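Local structure of type VI secretion system-associated protein TagF (Pseudomonas aeruginosa PAO1, 2QNU) at residues Y52-A61 / V72-I80; P22-D30 / F60-E70. The protein probably acts as an accessory protein of the type VI secretion system, with which bacteria deliver effectors into other cells. All coordinates share one frame; numbering follows the deposited sequence.

Contact 1: Y52-A61 / V72-I80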
loop_
_atom_site.group_PDB
_atom_site.type_symbol
_atom_site.label_atom_id
_atom_site.label_comp_id
_atom_site.label_asym_id
_atom_site.label_seq_id
_atom_site.Cartn_x
_atom_site.Cartn_y
_atom_site.Cartn_z
ATOM N N TYR B 52 2.459 0.127 30.889
ATOM C CA TYR B 52 1.801 1.366 30.495
ATOM C C TYR B 52 2.728 2.597 30.643
ATOM O O TYR B 52 2.890 3.409 29.710
ATOM C CB TYR B 52 0.550 1.573 31.334
ATOM C CG TYR B 52 -0.231 2.899 31.100
ATOM C CD1 TYR B 52 -0.203 3.942 32.052
ATOM C CD2 TYR B 52 -1.017 3.100 29.954
ATOM C CE1 TYR B 52 -0.929 5.137 31.879
ATOM C CE2 TYR B 52 -1.738 4.293 29.773
ATOM C CZ TYR B 52 -1.698 5.298 30.739
ATOM O OH TYR B 52 -2.427 6.430 30.584
ATOM N N LEU B 53 3.299 2.717 31.830
ATOM C CA LEU B 53 4.160 3.880 32.201
ATOM C C LEU B 53 5.384 4.010 31.361
ATOM O O LEU B 53 5.836 5.132 31.118
ATOM C CB LEU B 53 4.598 3.708 33.616
ATOM C CG LEU B 53 3.796 4.382 34.700
ATOM C CD1 LEU B 53 2.424 4.824 34.400
ATOM C CD2 LEU B 53 3.850 3.473 35.911
ATOM N N THR B 54 5.928 2.896 30.887
ATOM C CA THR B 54 7.133 2.977 30.092
ATOM C C THR B 54 6.939 2.690 28.617
ATOM O O THR B 54 7.928 2.416 27.922
ATOM C CB THR B 54 8.149 1.973 30.592
ATOM O OG1 THR B 54 7.553 0.669 30.518
ATOM C CG2 THR B 54 8.558 2.298 32.045
ATOM N N SER B 55 5.675 2.640 28.165
ATOM C CA SER B 55 5.338 2.297 26.819
ATOM C C SER B 55 5.599 3.517 25.906
ATOM O O SER B 55 5.647 4.665 26.379
ATOM C CB SER B 55 3.872 1.872 26.724
ATOM O OG SER B 55 3.024 2.901 27.185
ATOM N N PRO B 56 5.773 3.272 24.594
ATOM C CA PRO B 56 6.034 4.344 23.630
ATOM C C PRO B 56 4.955 5.368 23.415
ATOM O O PRO B 56 3.757 5.218 23.758
ATOM C CB PRO B 56 6.213 3.604 22.308
ATOM C CG PRO B 56 6.629 2.239 22.728
ATOM C CD PRO B 56 5.783 1.962 23.936
ATOM N N LEU B 57 5.423 6.461 22.823
ATOM C CA LEU B 57 4.523 7.400 22.209
ATOM C C LEU B 57 4.330 6.849 20.793
ATOM O O LEU B 57 5.345 6.473 20.126
ATOM C CB LEU B 57 5.143 8.801 22.182
ATOM C CG LEU B 57 5.000 9.571 23.514
ATOM C CD1 LEU B 57 5.913 8.988 24.619
ATOM C CD2 LEU B 57 5.281 11.019 23.278
ATOM N N TRP B 58 3.042 6.703 20.399
ATOM C CA TRP B 58 2.683 6.219 19.095
ATOM C C TRP B 58 2.119 7.339 18.228
ATOM O O TRP B 58 1.152 7.975 18.527
ATOM C CB TRP B 58 1.705 5.073 19.223
ATOM C CG TRP B 58 2.308 3.900 19.878
ATOM C CD1 TRP B 58 2.104 3.494 21.150
ATOM C CD2 TRP B 58 3.173 2.954 19.284
ATOM N NE1 TRP B 58 2.830 2.348 21.412
ATOM C CE2 TRP B 58 3.472 1.979 20.271
ATOM C CE3 TRP B 58 3.672 2.780 17.993
ATOM C CZ2 TRP B 58 4.296 0.896 20.021
ATOM C CZ3 TRP B 58 4.523 1.739 17.758
ATOM C CH2 TRP B 58 4.836 0.811 18.772
ATOM N N ARG B 59 2.792 7.555 17.140
ATOM C CA ARG B 59 2.304 8.392 16.052
ATOM C C ARG B 59 1.308 7.512 15.252
ATOM O O ARG B 59 1.495 6.328 15.176
ATOM C CB ARG B 59 3.464 8.722 15.155
ATOM C CG ARG B 59 4.604 9.390 15.866
ATOM C CD ARG B 59 5.864 9.415 15.065
ATOM N NE ARG B 59 6.982 9.949 15.868
ATOM C CZ ARG B 59 8.216 10.146 15.404
ATOM N NH1 ARG B 59 8.490 9.952 14.125
ATOM N NH2 ARG B 59 9.161 10.610 16.193
ATOM N N PHE B 60 0.249 8.107 14.732
ATOM C CA PHE B 60 -0.714 7.370 13.991
ATOM C C PHE B 60 -1.336 8.141 12.824
ATOM O O PHE B 60 -1.412 9.357 12.819
ATOM C CB PHE B 60 -1.823 6.880 14.926
ATOM C CG PHE B 60 -2.594 7.990 15.598
ATOM C CD1 PHE B 60 -3.671 8.610 14.962
ATOM C CD2 PHE B 60 -2.276 8.383 16.889
ATOM C CE1 PHE B 60 -4.380 9.612 15.596
ATOM C CE2 PHE B 60 -2.952 9.386 17.524
ATOM C CZ PHE B 60 -3.994 10.013 16.913
ATOM N N ALA B 61 -1.817 7.354 11.863
ATOM C CA ALA B 61 -2.711 7.812 10.823
ATOM C C ALA B 61 -3.829 6.794 10.618
ATOM O O ALA B 61 -3.592 5.594 10.386
ATOM C CB ALA B 61 -1.957 7.996 9.589
ATOM N N VAL B 72 -7.719 10.956 10.507
ATOM C CA VAL B 72 -7.091 11.501 11.677
ATOM C C VAL B 72 -5.634 11.059 11.757
ATOM O O VAL B 72 -5.252 9.893 11.447
ATOM C CB VAL B 72 -8.004 11.316 12.951
ATOM C CG1 VAL B 72 -8.528 9.939 13.067
ATOM C CG2 VAL B 72 -7.337 11.788 14.276
ATOM N N THR B 73 -4.814 12.040 12.116
ATOM C CA THR B 73 -3.400 11.806 12.368
ATOM C C THR B 73 -2.984 12.486 13.680
ATOM O O THR B 73 -3.631 13.422 14.133
ATOM C CB THR B 73 -2.541 12.287 11.224
ATOM O OG1 THR B 73 -1.210 11.813 11.395
ATOM C CG2 THR B 73 -2.535 13.796 11.117
ATOM N N GLY B 74 -1.938 11.954 14.308
ATOM C CA GLY B 74 -1.536 12.485 15.592
ATOM C C GLY B 74 -0.539 11.645 16.334
ATOM O O GLY B 74 0.173 10.836 15.742
ATOM N N VAL B 75 -0.463 11.909 17.626
ATOM C CA VAL B 75 0.394 11.146 18.522
ATOM C C VAL B 75 -0.356 10.903 19.825
ATOM O O VAL B 75 -1.072 11.759 20.281
ATOM C CB VAL B 75 1.742 11.835 18.805
ATOM C CG1 VAL B 75 2.654 10.890 19.630
ATOM C CG2 VAL B 75 2.447 12.253 17.526
ATOM N N VAL B 76 -0.219 9.711 20.390
ATOM C CA VAL B 76 -0.856 9.409 21.672
ATOM C C VAL B 76 0.225 8.941 22.638
ATOM O O VAL B 76 1.163 8.251 22.238
ATOM C CB VAL B 76 -1.963 8.331 21.599
ATOM C CG1 VAL B 76 -1.499 7.047 20.908
ATOM C CG2 VAL B 76 -2.475 7.980 22.991
HETATM N N MSE B 77 0.110 9.382 23.897
HETATM C CA MSE B 77 1.076 9.074 24.971
HETATM C C MSE B 77 0.398 8.633 26.253
HETATM O O MSE B 77 -0.552 9.244 26.643
HETATM C CB MSE B 77 1.853 10.375 25.301
HETATM C CG MSE B 77 2.914 10.177 26.413
HETATM SE SE MSE B 77 3.728 11.934 26.988
HETATM C CE MSE B 77 2.275 12.549 28.025
ATOM N N PRO B 78 0.930 7.619 26.955
ATOM C CA PRO B 78 0.384 7.300 28.287
ATOM C C PRO B 78 0.426 8.521 29.220
ATOM O O PRO B 78 1.405 9.270 29.217
ATOM C CB PRO B 78 1.309 6.192 28.819
ATOM C CG PRO B 78 1.963 5.641 27.597
ATOM C CD PRO B 78 2.025 6.707 26.566
ATOM N N SER B 79 -0.641 8.739 29.967
ATOM C CA SER B 79 -0.782 9.941 30.781
ATOM C C SER B 79 -1.604 9.670 32.030
ATOM O O SER B 79 -1.992 8.514 32.333
ATOM C CB SER B 79 -1.384 11.071 29.943
ATOM O OG SER B 79 -1.245 12.341 30.598
ATOM N N ILE B 80 -1.895 10.745 32.734
ATOM C CA ILE B 80 -2.477 10.672 34.065
ATOM C C ILE B 80 -3.083 12.016 34.428
ATOM O O ILE B 80 -2.640 13.045 33.908
ATOM C CB ILE B 80 -1.371 10.300 35.102
ATOM C CG1 ILE B 80 -1.967 9.812 36.427
ATOM C CG2 ILE B 80 -0.480 11.485 35.392
ATOM C CD1 ILE B 80 -0.901 9.510 37.490
#
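The carbonyl oxygen of F60 is gripped by two donors of the opposite strand: the amide N of G74 and, at 2.8 Å from F60 O, the hydroxyl OG1 of T73. The T73 hydroxyl can reach back to this oxygen because OG1 stands trans to the backbone N (chi1 -169°), and both donors are tilted modestly out of the carbonyl plane. In return, F60 N bonds to G74 O from well above the plane of that carbonyl. Two residues along, at the next hydrogen-bonded pair, W58 and V76 exchange two amide bonds, W58 N lying 3.1 Å from V76 O almost in line with its C=O. Together these form an antiparallel beta hairpin of strands 58-62 and 71-77, inside a larger sheet that continues on both flanks, with strand 180-185 beside the first and strand 89-95 beside the second. F60 and G74 are a hydrogen-bonded pair, and the glycine gives the phenyl ring its place: with chi1 at 62° the ring folds across the neighbouring strand, and G74 CA lies under one face, 4.0 Å from the F60 ring centroid. V72 CG2 meets the edge of the same ring. On the other sheet face, R59 runs alongside V75, its CG 4.0 Å from V75 CG2, before its extended chain carries NE to a salt bridge with E116 on helix 110-121. At the W58 end of the hairpin, L57 lies beside M77, a selenomethionine, CG to CG at 3.6 Å. The end of helix 48-53 is fastened to the chain after strand 71-77 by Y52: P78 CB makes a CH-pi contact over one face of the Y52 ring, 3.7 Å from the ring centroid, while Y52 OH donates to S79 O at 2.8 Å.

Contact 2: P22-D30 / F60-E70; sequences PNTFVEPWD and FAIAPGLLGGE
L67 forks between three residues of helix 23-44, and its two methyls make the tight part of this contact. CD2 lies 3.8 Å from P28 CB and also comes up to the backbone N of W29, whereas CD1 sits 3.9 Å from W29 CE3 and 4.0 Å from F25 CE1. The backbones also come close, T24 O 3.6 Å from G68 N. F25 and W29, one helical turn apart, both carry CG trans to the backbone N (chi1 168° and 176°), which directs the two aromatic groups along the helix flank to the sheet. The helix packs across one face of the antiparallel sheet, on strand 58-62 and on the loop after it, whose L67 and G68 follow a type II beta turn from A63 to L66. Deeper in, W29 CZ3 meets I62 CD1, the two side chains crossing at about a right angle. W29 CH2 stands over one face of F60, 4.1 Å from F60 CE2; the two rings are inclined by 29° and strongly displaced, so only the rim of the indole lies above the phenyl. The indole NE1 bonds to T90 on strand 89-95. Toward solvent the fit slackens: the exposed T24 brings OG1 only to within 4.2 Å of E70 OE1.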
loop_
_atom_site.group_PDB
_atom_site.type_symbol
_atom_site.label_atom_id
_atom_site.label_comp_id
_atom_site.label_asym_id
_atom_site.label_seq_id
_atom_site.Cartn_x
_atom_site.Cartn_y
_atom_site.Cartn_z
ATOM N N PRO B 22 -13.911 17.750 17.495
ATOM C CA PRO B 22 -15.376 17.545 17.579
ATOM C C PRO B 22 -15.738 16.186 18.239
ATOM O O PRO B 22 -14.893 15.304 18.343
ATOM C CB PRO B 22 -15.802 17.590 16.121
ATOM C CG PRO B 22 -14.569 17.087 15.342
ATOM C CD PRO B 22 -13.347 17.414 16.172
ATOM N N ASN B 23 -16.967 16.029 18.705
ATOM C CA ASN B 23 -17.370 14.774 19.344
ATOM C C ASN B 23 -17.422 13.590 18.386
ATOM O O ASN B 23 -17.332 12.427 18.801
ATOM C CB ASN B 23 -18.694 14.964 20.023
ATOM C CG ASN B 23 -19.116 13.747 20.843
ATOM O OD1 ASN B 23 -18.469 13.390 21.837
ATOM N ND2 ASN B 23 -20.244 13.128 20.450
ATOM N N THR B 24 -17.561 13.892 17.097
ATOM C CA THR B 24 -17.543 12.876 16.053
ATOM C C THR B 24 -16.284 12.099 16.195
ATOM O O THR B 24 -16.236 10.885 15.993
ATOM C CB THR B 24 -17.561 13.494 14.582
ATOM O OG1 THR B 24 -16.348 14.239 14.327
ATOM C CG2 THR B 24 -18.777 14.359 14.376
ATOM N N PHE B 25 -15.224 12.810 16.540
ATOM C CA PHE B 25 -13.972 12.123 16.819
ATOM C C PHE B 25 -13.856 11.581 18.248
ATOM O O PHE B 25 -13.448 10.442 18.460
ATOM C CB PHE B 25 -12.807 13.040 16.542
ATOM C CG PHE B 25 -11.537 12.483 17.070
ATOM C CD1 PHE B 25 -10.940 11.409 16.434
ATOM C CD2 PHE B 25 -10.993 12.955 18.246
ATOM C CE1 PHE B 25 -9.779 10.853 16.925
ATOM C CE2 PHE B 25 -9.849 12.383 18.753
ATOM C CZ PHE B 25 -9.242 11.335 18.087
ATOM N N VAL B 26 -14.147 12.444 19.226
ATOM C CA VAL B 26 -13.895 12.150 20.626
ATOM C C VAL B 26 -14.708 10.951 21.141
ATOM O O VAL B 26 -14.127 10.022 21.708
ATOM C CB VAL B 26 -14.122 13.410 21.506
ATOM C CG1 VAL B 26 -14.038 13.062 23.028
ATOM C CG2 VAL B 26 -13.131 14.531 21.139
ATOM N N GLU B 27 -16.027 10.947 20.927
ATOM C CA GLU B 27 -16.866 9.822 21.356
ATOM C C GLU B 27 -16.245 8.460 20.983
ATOM O O GLU B 27 -15.977 7.638 21.889
ATOM C CB GLU B 27 -18.318 9.920 20.798
ATOM C CG GLU B 27 -19.389 10.320 21.845
ATOM C CD GLU B 27 -20.862 10.171 21.332
ATOM O OE1 GLU B 27 -21.067 9.608 20.222
ATOM O OE2 GLU B 27 -21.821 10.613 22.040
ATOM N N PRO B 28 -16.040 8.185 19.667
ATOM C CA PRO B 28 -15.394 6.911 19.321
ATOM C C PRO B 28 -13.930 6.748 19.774
ATOM O O PRO B 28 -13.454 5.641 20.045
ATOM C CB PRO B 28 -15.485 6.877 17.763
ATOM C CG PRO B 28 -15.655 8.316 17.359
ATOM C CD PRO B 28 -16.461 8.932 18.458
ATOM N N TRP B 29 -13.182 7.831 19.763
ATOM C CA TRP B 29 -11.772 7.732 20.124
ATOM C C TRP B 29 -11.685 7.315 21.604
ATOM O O TRP B 29 -11.000 6.358 21.920
ATOM C CB TRP B 29 -11.059 9.050 19.879
ATOM C CG TRP B 29 -9.640 9.050 20.317
ATOM C CD1 TRP B 29 -9.117 9.764 21.386
ATOM C CD2 TRP B 29 -8.554 8.345 19.738
ATOM N NE1 TRP B 29 -7.792 9.517 21.488
ATOM C CE2 TRP B 29 -7.413 8.643 20.498
ATOM C CE3 TRP B 29 -8.439 7.438 18.682
ATOM C CZ2 TRP B 29 -6.146 8.093 20.215
ATOM C CZ3 TRP B 29 -7.191 6.903 18.382
ATOM C CH2 TRP B 29 -6.050 7.241 19.140
ATOM N N ASP B 30 -12.428 8.004 22.457
ATOM C CA ASP B 30 -12.578 7.651 23.874
ATOM C C ASP B 30 -13.022 6.199 24.126
ATOM O O ASP B 30 -12.424 5.515 24.924
ATOM C CB ASP B 30 -13.592 8.577 24.544
ATOM C CG ASP B 30 -13.836 8.234 26.029
ATOM O OD1 ASP B 30 -13.055 8.728 26.937
ATOM O OD2 ASP B 30 -14.809 7.511 26.321
ATOM N N PHE B 60 0.249 8.107 14.732
ATOM C CA PHE B 60 -0.714 7.370 13.991
ATOM C C PHE B 60 -1.336 8.141 12.824
ATOM O O PHE B 60 -1.412 9.357 12.819
ATOM C CB PHE B 60 -1.823 6.880 14.926
ATOM C CG PHE B 60 -2.594 7.990 15.598
ATOM C CD1 PHE B 60 -3.671 8.610 14.962
ATOM C CD2 PHE B 60 -2.276 8.383 16.889
ATOM C CE1 PHE B 60 -4.380 9.612 15.596
ATOM C CE2 PHE B 60 -2.952 9.386 17.524
ATOM C CZ PHE B 60 -3.994 10.013 16.913
ATOM N N ALA B 61 -1.817 7.354 11.863
ATOM C CA ALA B 61 -2.711 7.812 10.823
ATOM C C ALA B 61 -3.829 6.794 10.618
ATOM O O ALA B 61 -3.592 5.594 10.386
ATOM C CB ALA B 61 -1.957 7.996 9.589
ATOM N N ILE B 62 -5.035 7.290 10.782
ATOM C CA ILE B 62 -6.261 6.513 10.766
ATOM C C ILE B 62 -7.165 6.925 9.598
ATOM O O ILE B 62 -7.485 8.086 9.413
ATOM C CB ILE B 62 -6.959 6.682 12.064
ATOM C CG1 ILE B 62 -5.988 6.119 13.174
ATOM C CG2 ILE B 62 -8.347 6.006 12.046
ATOM C CD1 ILE B 62 -6.439 6.396 14.556
ATOM N N ALA B 63 -7.583 5.930 8.831
ATOM C CA ALA B 63 -8.502 6.160 7.673
ATOM C C ALA B 63 -9.841 6.784 8.061
ATOM O O ALA B 63 -10.327 6.620 9.200
ATOM C CB ALA B 63 -8.749 4.846 6.929
ATOM N N PRO B 64 -10.472 7.479 7.102
ATOM C CA PRO B 64 -11.819 7.999 7.312
ATOM C C PRO B 64 -12.808 6.903 7.603
ATOM O O PRO B 64 -12.687 5.819 7.067
ATOM C CB PRO B 64 -12.183 8.650 5.962
ATOM C CG PRO B 64 -10.852 8.963 5.320
ATOM C CD PRO B 64 -9.966 7.790 5.755
ATOM N N GLY B 65 -13.745 7.181 8.486
ATOM C CA GLY B 65 -14.833 6.256 8.806
ATOM C C GLY B 65 -14.527 5.187 9.842
ATOM O O GLY B 65 -15.390 4.378 10.187
ATOM N N LEU B 66 -13.303 5.140 10.326
ATOM C CA LEU B 66 -12.985 4.198 11.420
ATOM C C LEU B 66 -13.314 4.814 12.777
ATOM O O LEU B 66 -13.523 4.116 13.766
ATOM C CB LEU B 66 -11.537 3.795 11.368
ATOM C CG LEU B 66 -11.023 3.020 10.172
ATOM C CD1 LEU B 66 -9.575 2.719 10.456
ATOM C CD2 LEU B 66 -11.814 1.750 9.929
ATOM N N LEU B 67 -13.342 6.129 12.818
ATOM C CA LEU B 67 -13.780 6.851 13.983
ATOM C C LEU B 67 -15.013 7.628 13.563
ATOM O O LEU B 67 -16.112 7.038 13.486
ATOM C CB LEU B 67 -12.612 7.728 14.494
ATOM C CG LEU B 67 -11.521 6.769 15.070
ATOM C CD1 LEU B 67 -10.109 7.331 15.110
ATOM C CD2 LEU B 67 -11.942 6.264 16.423
ATOM N N GLY B 68 -14.852 8.917 13.274
ATOM C CA GLY B 68 -15.830 9.655 12.472
ATOM C C GLY B 68 -15.401 9.641 11.024
ATOM O O GLY B 68 -14.549 8.865 10.630
ATOM N N GLY B 69 -15.962 10.540 10.232
ATOM C CA GLY B 69 -15.811 10.488 8.784
ATOM C C GLY B 69 -14.606 11.215 8.237
ATOM O O GLY B 69 -14.317 11.168 7.028
ATOM N N GLU B 70 -13.912 11.934 9.101
ATOM C CA GLU B 70 -12.624 12.484 8.710
ATOM C C GLU B 70 -11.510 11.467 8.980
ATOM O O GLU B 70 -11.631 10.546 9.840
ATOM C CB GLU B 70 -12.325 13.780 9.461
ATOM C CG GLU B 70 -12.938 15.042 8.876
ATOM C CD GLU B 70 -14.374 15.265 9.329
ATOM O OE1 GLU B 70 -14.623 15.108 10.550
ATOM O OE2 GLU B 70 -15.255 15.614 8.468
#

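The two contacts lie with their centres about 16 Å apart on one antiparallel sheet, and both use strand 58-62, sharing F60 and A61. Along the chain their segments alternate: 22-30, 52-61, 60-70, then 72-80. Contact 1 pairs strand 58-62 with strand 71-77, while contact 2 sets the start of helix 23-44 against the end of strand 58-62 and the loop joining the two strands. They meet at V72, whose O lies 2.7 Å from I62 N, probably hydrogen-bonded, and whose methyls pack on L67 and F25. The sheet and its helix cover are thus tied together within the region matching the TagF N-terminal family.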